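Esterase A (Caulobacter crescentus, PDB 5GKV) probably hydrolyses ester substrates as a serine hydrolase of the beta-lactamase family, to which penicillin-binding proteins also belong. Local coordinates at residues E32-D37 and S375-E380; G60-D63 and Q67-F70. All coordinates share one frame; numbering follows the deposited sequence.

From the N terminus, the chain enters helix 25-35, towards whose C-terminal end 32-37 begins its part in contact 1. It then runs through strands 42-49 and 52-60, and at the end of the second and in the loop after it makes contact 2, where 60-63 meets 67-70 and closes a short loop. Most of the chain follows before helix 373-384 returns with 375-380 and completes contact 1, closing a loop of 337 residues within which contact 2 lies. Contact 1 thus joins the first and last helices, while contact 2 shapes the exit from a sheet strand. Their centres lie about 18 Å apart, and F35 CE1 packs 3.6 Å from G60 N.

Contact 1 (E32-D37 and S375-E380); sequences EQNFAD and SVRLIE
The amide oxygen N34 OD1 is gripped side-on by the guanidinium of R377, which sends two N-H groups to this one atom. R377 NH2 donates to N34 OD1 over 3.0 Å, and R377 NE reaches the same oxygen at 3.2 Å. OD1 sits at the guanidinium edge, in its plane, but the two donors meet the amide differently: NE lies in the carbonyl plane and NH2 well above it; the amide and guanidinium planes are turned 65° apart. The arginine chain is extended at chi2 and bends at chi3 (-72°), which sets NE and NH2 towards OD1, and the two side chains run antiparallel past one another. The other branch of the amide faces L378, whose CD1 lies 3.5 Å from N34 ND2. That nitrogen also donates to the backbone oxygen of R374, so both ends of the buried amide are bonded to helix 373-384 and its flip is fixed. The contact is a polar tie between the terminal helices of the beta-lactamase fold, which pack side by side on the antiparallel sheet: L378 reaches V30 and F31 of helix 25-35 and F45 of strand 42-49, while I379 covers F349 of strand 347-351.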
ATOM      1  N   GLU A  32      19.204  14.315  -2.842  1.00 19.26           N
ATOM      2  CA  GLU A  32      20.624  14.083  -3.098  1.00 20.55           C
ATOM      3  C   GLU A  32      21.321  13.471  -1.887  1.00 20.92           C
ATOM      4  O   GLU A  32      22.139  12.560  -2.033  1.00 20.11           O
ATOM      5  CB  GLU A  32      21.300  15.397  -3.503  1.00 22.35           C
ATOM      6  CG  GLU A  32      22.819  15.301  -3.593  1.00 38.80           C
ATOM      7  CD  GLU A  32      23.461  16.639  -3.963  1.00 50.57           C
ATOM      8  OE1 GLU A  32      24.589  16.903  -3.478  1.00 57.74           O
ATOM      9  OE2 GLU A  32      22.842  17.405  -4.739  1.00 47.00           O
ATOM     10  N   GLN A  33      21.014  13.958  -0.681  1.00 16.41           N
ATOM     11  CA  GLN A  33      21.672  13.415   0.503  1.00 19.75           C
ATOM     12  C   GLN A  33      21.307  11.951   0.747  1.00 23.32           C
ATOM     13  O   GLN A  33      22.161  11.190   1.220  1.00 21.89           O
ATOM     14  CB  GLN A  33      21.338  14.249   1.737  1.00 21.13           C
ATOM     15  CG  GLN A  33      22.141  13.849   2.990  1.00 28.60           C
ATOM     16  CD  GLN A  33      23.595  14.296   2.891  1.00 37.81           C
ATOM     17  OE1 GLN A  33      23.884  15.388   2.388  1.00 37.29           O
ATOM     18  NE2 GLN A  33      24.513  13.447   3.346  1.00 35.27           N
ATOM     19  N   ASN A  34      20.056  11.537   0.445  1.00 20.84           N
ATOM     20  CA  ASN A  34      19.685  10.121   0.589  1.00 20.62           C
ATOM     21  C   ASN A  34      20.618   9.214  -0.211  1.00 19.91           C
ATOM     22  O   ASN A  34      20.881   8.080   0.199  1.00 18.36           O
ATOM     23  CB  ASN A  34      18.232   9.859   0.136  1.00 18.52           C
ATOM     24  CG  ASN A  34      17.191  10.315   1.150  1.00 20.23           C
ATOM     25  OD1 ASN A  34      17.509  10.597   2.304  1.00 20.51           O
ATOM     26  ND2 ASN A  34      15.938  10.407   0.710  1.00 15.13           N
ATOM     27  N   PHE A  35      21.103   9.681  -1.363  1.00 17.91           N
ATOM     28  CA  PHE A  35      22.022   8.880  -2.162  1.00 19.91           C
ATOM     29  C   PHE A  35      23.453   8.897  -1.624  1.00 23.97           C
ATOM     30  O   PHE A  35      24.252   8.030  -2.004  1.00 18.24           O
ATOM     31  CB  PHE A  35      21.999   9.355  -3.618  1.00 18.70           C
ATOM     32  CG  PHE A  35      20.734   8.980  -4.343  1.00 19.03           C
ATOM     33  CD1 PHE A  35      20.673   7.812  -5.096  1.00 18.79           C
ATOM     34  CD2 PHE A  35      19.595   9.780  -4.244  1.00 15.22           C
ATOM     35  CE1 PHE A  35      19.510   7.443  -5.762  1.00 17.36           C
ATOM     36  CE2 PHE A  35      18.412   9.416  -4.890  1.00 17.88           C
ATOM     37  CZ  PHE A  35      18.367   8.241  -5.664  1.00 16.83           C
ATOM     38  N   ALA A  36      23.787   9.832  -0.732  1.00 26.17           N
ATOM     39  CA  ALA A  36      25.144   9.895  -0.194  1.00 28.45           C
ATOM     40  C   ALA A  36      25.445   8.689   0.689  1.00 37.20           C
ATOM     41  O   ALA A  36      24.560   8.128   1.347  1.00 32.09           O
ATOM     42  CB  ALA A  36      25.351  11.179   0.608  1.00 30.66           C
ATOM     43  N   ASP A  37      26.718   8.283   0.689  1.00 38.49           N
ATOM     44  CA  ASP A  37      27.198   7.192   1.548  1.00 42.02           C
ATOM     45  C   ASP A  37      26.401   5.906   1.318  1.00 38.38           C
ATOM     46  O   ASP A  37      26.071   5.174   2.255  1.00 33.67           O
ATOM     47  CB  ASP A  37      27.171   7.604   3.026  1.00 46.38           C
ATOM     48  CG  ASP A  37      27.801   8.973   3.258  1.00 49.66           C
ATOM     49  OD1 ASP A  37      27.125   9.858   3.837  1.00 51.80           O
ATOM     50  OD2 ASP A  37      28.955   9.168   2.816  1.00 41.69           O
ATOM     51  N   SER A 375      12.169   8.286   3.201  1.00 14.24           N
ATOM     52  CA  SER A 375      10.888   8.853   2.787  1.00 14.30           C
ATOM     53  C   SER A 375      10.448   9.968   3.728  1.00 15.91           C
ATOM     54  O   SER A 375       9.949  11.006   3.273  1.00 13.87           O
ATOM     55  CB  SER A 375       9.814   7.752   2.705  1.00 15.51           C
ATOM     56  OG  SER A 375       9.421   7.260   3.985  1.00 17.75           O
ATOM     57  N   VAL A 376      10.665   9.782   5.034  1.00 13.91           N
ATOM     58  CA  VAL A 376      10.213  10.771   6.014  1.00 15.08           C
ATOM     59  C   VAL A 376      10.929  12.102   5.804  1.00 15.87           C
ATOM     60  O   VAL A 376      10.298  13.169   5.809  1.00 15.72           O
ATOM     61  CB  VAL A 376      10.404  10.231   7.441  1.00 17.76           C
ATOM     62  CG1 VAL A 376       9.981  11.270   8.464  1.00 19.01           C
ATOM     63  CG2 VAL A 376       9.593   8.932   7.626  1.00 15.85           C
ATOM     64  N   ARG A 377      12.248  12.063   5.603  1.00 15.30           N
ATOM     65  CA  ARG A 377      13.006  13.298   5.393  1.00 17.27           C
ATOM     66  C   ARG A 377      12.527  14.032   4.147  1.00 16.26           C
ATOM     67  O   ARG A 377      12.482  15.268   4.123  1.00 14.72           O
ATOM     68  CB  ARG A 377      14.500  13.000   5.259  1.00 17.94           C
ATOM     69  CG  ARG A 377      15.209  12.537   6.526  1.00 24.60           C
ATOM     70  CD  ARG A 377      16.748  12.523   6.301  1.00 28.29           C
ATOM     71  NE  ARG A 377      17.180  11.431   5.420  1.00 28.28           N
ATOM     72  CZ  ARG A 377      17.527  10.220   5.855  1.00 31.94           C
ATOM     73  NH1 ARG A 377      17.518   9.958   7.161  1.00 26.44           N
ATOM     74  NH2 ARG A 377      17.907   9.279   4.994  1.00 31.03           N
ATOM     75  N   LEU A 378      12.192  13.289   3.084  1.00 12.25           N
ATOM     76  CA  LEU A 378      11.723  13.922   1.851  1.00 12.60           C
ATOM     77  C   LEU A 378      10.377  14.604   2.061  1.00 13.90           C
ATOM     78  O   LEU A 378      10.174  15.753   1.642  1.00 15.87           O
ATOM     79  CB  LEU A 378      11.622  12.882   0.720  1.00 12.95           C
ATOM     80  CG  LEU A 378      12.966  12.393   0.160  1.00 14.35           C
ATOM     81  CD1 LEU A 378      12.781  11.142  -0.719  1.00 12.77           C
ATOM     82  CD2 LEU A 378      13.667  13.532  -0.631  1.00 12.86           C
ATOM     83  N   ILE A 379       9.446  13.911   2.719  1.00 14.63           N
ATOM     84  CA  ILE A 379       8.120  14.474   2.961  1.00 16.79           C
ATOM     85  C   ILE A 379       8.224  15.687   3.876  1.00 16.43           C
ATOM     86  O   ILE A 379       7.533  16.693   3.685  1.00 15.48           O
ATOM     87  CB  ILE A 379       7.186  13.390   3.534  1.00 15.77           C
ATOM     88  CG1 ILE A 379       6.954  12.288   2.479  1.00 13.86           C
ATOM     89  CG2 ILE A 379       5.850  13.986   3.984  1.00 16.55           C
ATOM     90  CD1 ILE A 379       6.312  11.016   3.040  1.00 15.81           C
ATOM     91  N   GLU A 380       9.091  15.614   4.882  1.00 13.34           N
ATOM     92  CA  GLU A 380       9.243  16.751   5.784  1.00 13.48           C
ATOM     93  C   GLU A 380       9.834  17.951   5.052  1.00 16.83           C
ATOM     94  O   GLU A 380       9.390  19.090   5.249  1.00 19.47           O
ATOM     95  CB  GLU A 380      10.091  16.331   6.994  1.00 17.30           C
ATOM     96  CG  GLU A 380       9.319  15.324   7.871  1.00 18.30           C
ATOM     97  CD  GLU A 380      10.060  14.896   9.128  1.00 28.03           C
ATOM     98  OE1 GLU A 380      11.301  15.019   9.162  1.00 28.32           O
ATOM     99  OE2 GLU A 380       9.392  14.440  10.090  1.00 27.28           O
TER

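Contact 2 (G60-D63 and Q67-F70); sequences GFAD and QVPF
D63 folds its carboxylate back over the start of 67-70 and collects the backbone N-H groups of two successive residues. V68 N donates to D63 OD1 over 2.7 Å, coming from above the carboxylate plane, while Q67 N uses the syn lone pair of D63 OD2 at 3.0 Å; a weak second bond runs from Q67 N to OD1. With chi1 at 65°, CG lies between the backbone N and the carbonyl carbon, which brings both oxygens to the turn. Backbone pairing continues the close packing: A62 N donates to V68 O at 2.8 Å, and F70 N meets G60 O in a nearly straight bond of 2.9 Å (172°). Together they flank F61 and P69, the non-hydrogen-bonded pair of a single antiparallel bridge, and F61 CA-H adds a contact to V68 O at 3.2 Å. The F70 ring turns its edge to F61 O, an oxygen that also accepts from N363, and its side chain is buried against A219. Side-chain packing is looser toward the exposed Q67, V68 and P69: A62 CB and V68 CG1 are 4.2 Å apart, and the Q67 chain, extended beyond CG, comes near D63 OD2 with its CB. At the other end, a water 2.9 Å from G60 O can bridge it to F70 O, although other acceptors compete for its protons. Cohesion therefore rests on backbone polar groups and one carboxylate more than on apolar side chains, and the two N-H groups probably help to stabilise the negative charge of D63 at this surface turn.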
ATOM      1  N   GLY A  60      20.008   7.491  -9.277  1.00 11.01           N
ATOM      2  CA  GLY A  60      20.569   6.150  -9.150  1.00 14.46           C
ATOM      3  C   GLY A  60      20.105   5.179 -10.232  1.00 14.20           C
ATOM      4  O   GLY A  60      19.863   5.555 -11.388  1.00 14.10           O
ATOM      5  N   PHE A  61      19.957   3.904  -9.842  1.00 13.30           N
ATOM      6  CA  PHE A  61      19.950   2.801 -10.801  1.00 14.54           C
ATOM      7  C   PHE A  61      18.782   1.851 -10.599  1.00 13.67           C
ATOM      8  O   PHE A  61      18.351   1.588  -9.472  1.00 13.47           O
ATOM      9  CB  PHE A  61      21.274   2.024 -10.721  1.00 13.90           C
ATOM     10  CG  PHE A  61      22.458   2.919 -10.880  1.00 13.89           C
ATOM     11  CD1 PHE A  61      23.070   3.501  -9.762  1.00 17.00           C
ATOM     12  CD2 PHE A  61      22.903   3.263 -12.145  1.00 18.64           C
ATOM     13  CE1 PHE A  61      24.146   4.376  -9.919  1.00 21.39           C
ATOM     14  CE2 PHE A  61      23.992   4.140 -12.303  1.00 19.04           C
ATOM     15  CZ  PHE A  61      24.596   4.693 -11.183  1.00 22.16           C
ATOM     16  N   ALA A  62      18.287   1.330 -11.728  1.00 13.24           N
ATOM     17  CA  ALA A  62      17.210   0.348 -11.709  1.00 14.95           C
ATOM     18  C   ALA A  62      17.734  -1.052 -11.427  1.00 16.07           C
ATOM     19  O   ALA A  62      16.999  -1.885 -10.900  1.00 14.99           O
ATOM     20  CB  ALA A  62      16.474   0.360 -13.054  1.00 15.59           C
ATOM     21  N   ASP A  63      19.004  -1.315 -11.741  1.00 19.57           N
ATOM     22  CA  ASP A  63      19.566  -2.662 -11.700  1.00 17.62           C
ATOM     23  C   ASP A  63      20.640  -2.791 -10.617  1.00 18.81           C
ATOM     24  O   ASP A  63      21.316  -1.816 -10.266  1.00 17.75           O
ATOM     25  CB  ASP A  63      20.168  -3.033 -13.065  1.00 20.52           C
ATOM     26  CG  ASP A  63      21.365  -2.158 -13.441  1.00 18.79           C
ATOM     27  OD1 ASP A  63      21.317  -0.919 -13.228  1.00 18.00           O
ATOM     28  OD2 ASP A  63      22.363  -2.709 -13.955  1.00 18.50           O
ATOM     29  N   GLN A  67      24.198  -0.393 -13.912  1.00 17.71           N
ATOM     30  CA  GLN A  67      24.428  -0.073 -15.317  1.00 14.30           C
ATOM     31  C   GLN A  67      23.221   0.544 -16.009  1.00 19.53           C
ATOM     32  O   GLN A  67      23.337   0.930 -17.175  1.00 18.21           O
ATOM     33  CB  GLN A  67      24.840  -1.339 -16.088  1.00 19.42           C
ATOM     34  CG  GLN A  67      26.164  -1.954 -15.578  1.00 21.05           C
ATOM     35  CD  GLN A  67      26.415  -3.370 -16.084  1.00 24.05           C
ATOM     36  OE1 GLN A  67      25.571  -3.952 -16.756  1.00 24.81           O
ATOM     37  NE2 GLN A  67      27.591  -3.929 -15.761  1.00 16.24           N
ATOM     38  N   VAL A  68      22.069   0.618 -15.348  1.00 16.82           N
ATOM     39  CA  VAL A  68      20.824   1.075 -15.974  1.00 17.48           C
ATOM     40  C   VAL A  68      20.220   2.158 -15.088  1.00 18.10           C
ATOM     41  O   VAL A  68      20.026   1.918 -13.892  1.00 15.93           O
ATOM     42  CB  VAL A  68      19.814  -0.071 -16.149  1.00 19.81           C
ATOM     43  CG1 VAL A  68      18.476   0.463 -16.727  1.00 17.95           C
ATOM     44  CG2 VAL A  68      20.390  -1.203 -16.996  1.00 22.24           C
ATOM     45  N   PRO A  69      19.898   3.337 -15.603  1.00 18.26           N
ATOM     46  CA  PRO A  69      19.365   4.387 -14.724  1.00 15.29           C
ATOM     47  C   PRO A  69      17.947   4.080 -14.258  1.00 15.06           C
ATOM     48  O   PRO A  69      17.133   3.507 -14.992  1.00 15.78           O
ATOM     49  CB  PRO A  69      19.409   5.648 -15.599  1.00 16.84           C
ATOM     50  CG  PRO A  69      19.490   5.143 -17.001  1.00 22.46           C
ATOM     51  CD  PRO A  69      20.229   3.850 -16.949  1.00 19.40           C
ATOM     52  N   PHE A  70      17.660   4.471 -13.013  1.00 11.91           N
ATOM     53  CA  PHE A  70      16.291   4.482 -12.495  1.00 13.65           C
ATOM     54  C   PHE A  70      15.567   5.664 -13.131  1.00 15.60           C
ATOM     55  O   PHE A  70      15.824   6.817 -12.771  1.00 15.81           O
ATOM     56  CB  PHE A  70      16.318   4.597 -10.974  1.00 14.44           C
ATOM     57  CG  PHE A  70      15.042   4.169 -10.292  1.00 12.81           C
ATOM     58  CD1 PHE A  70      13.933   5.025 -10.258  1.00 14.25           C
ATOM     59  CD2 PHE A  70      14.950   2.927  -9.668  1.00 13.39           C
ATOM     60  CE1 PHE A  70      12.782   4.659  -9.605  1.00 14.00           C
ATOM     61  CE2 PHE A  70      13.784   2.543  -9.013  1.00 13.92           C
ATOM     62  CZ  PHE A  70      12.694   3.393  -8.990  1.00 15.20           C
TER
HETATM   63  O   HOH W   1      18.333   7.979 -12.078  1.00 15.82           O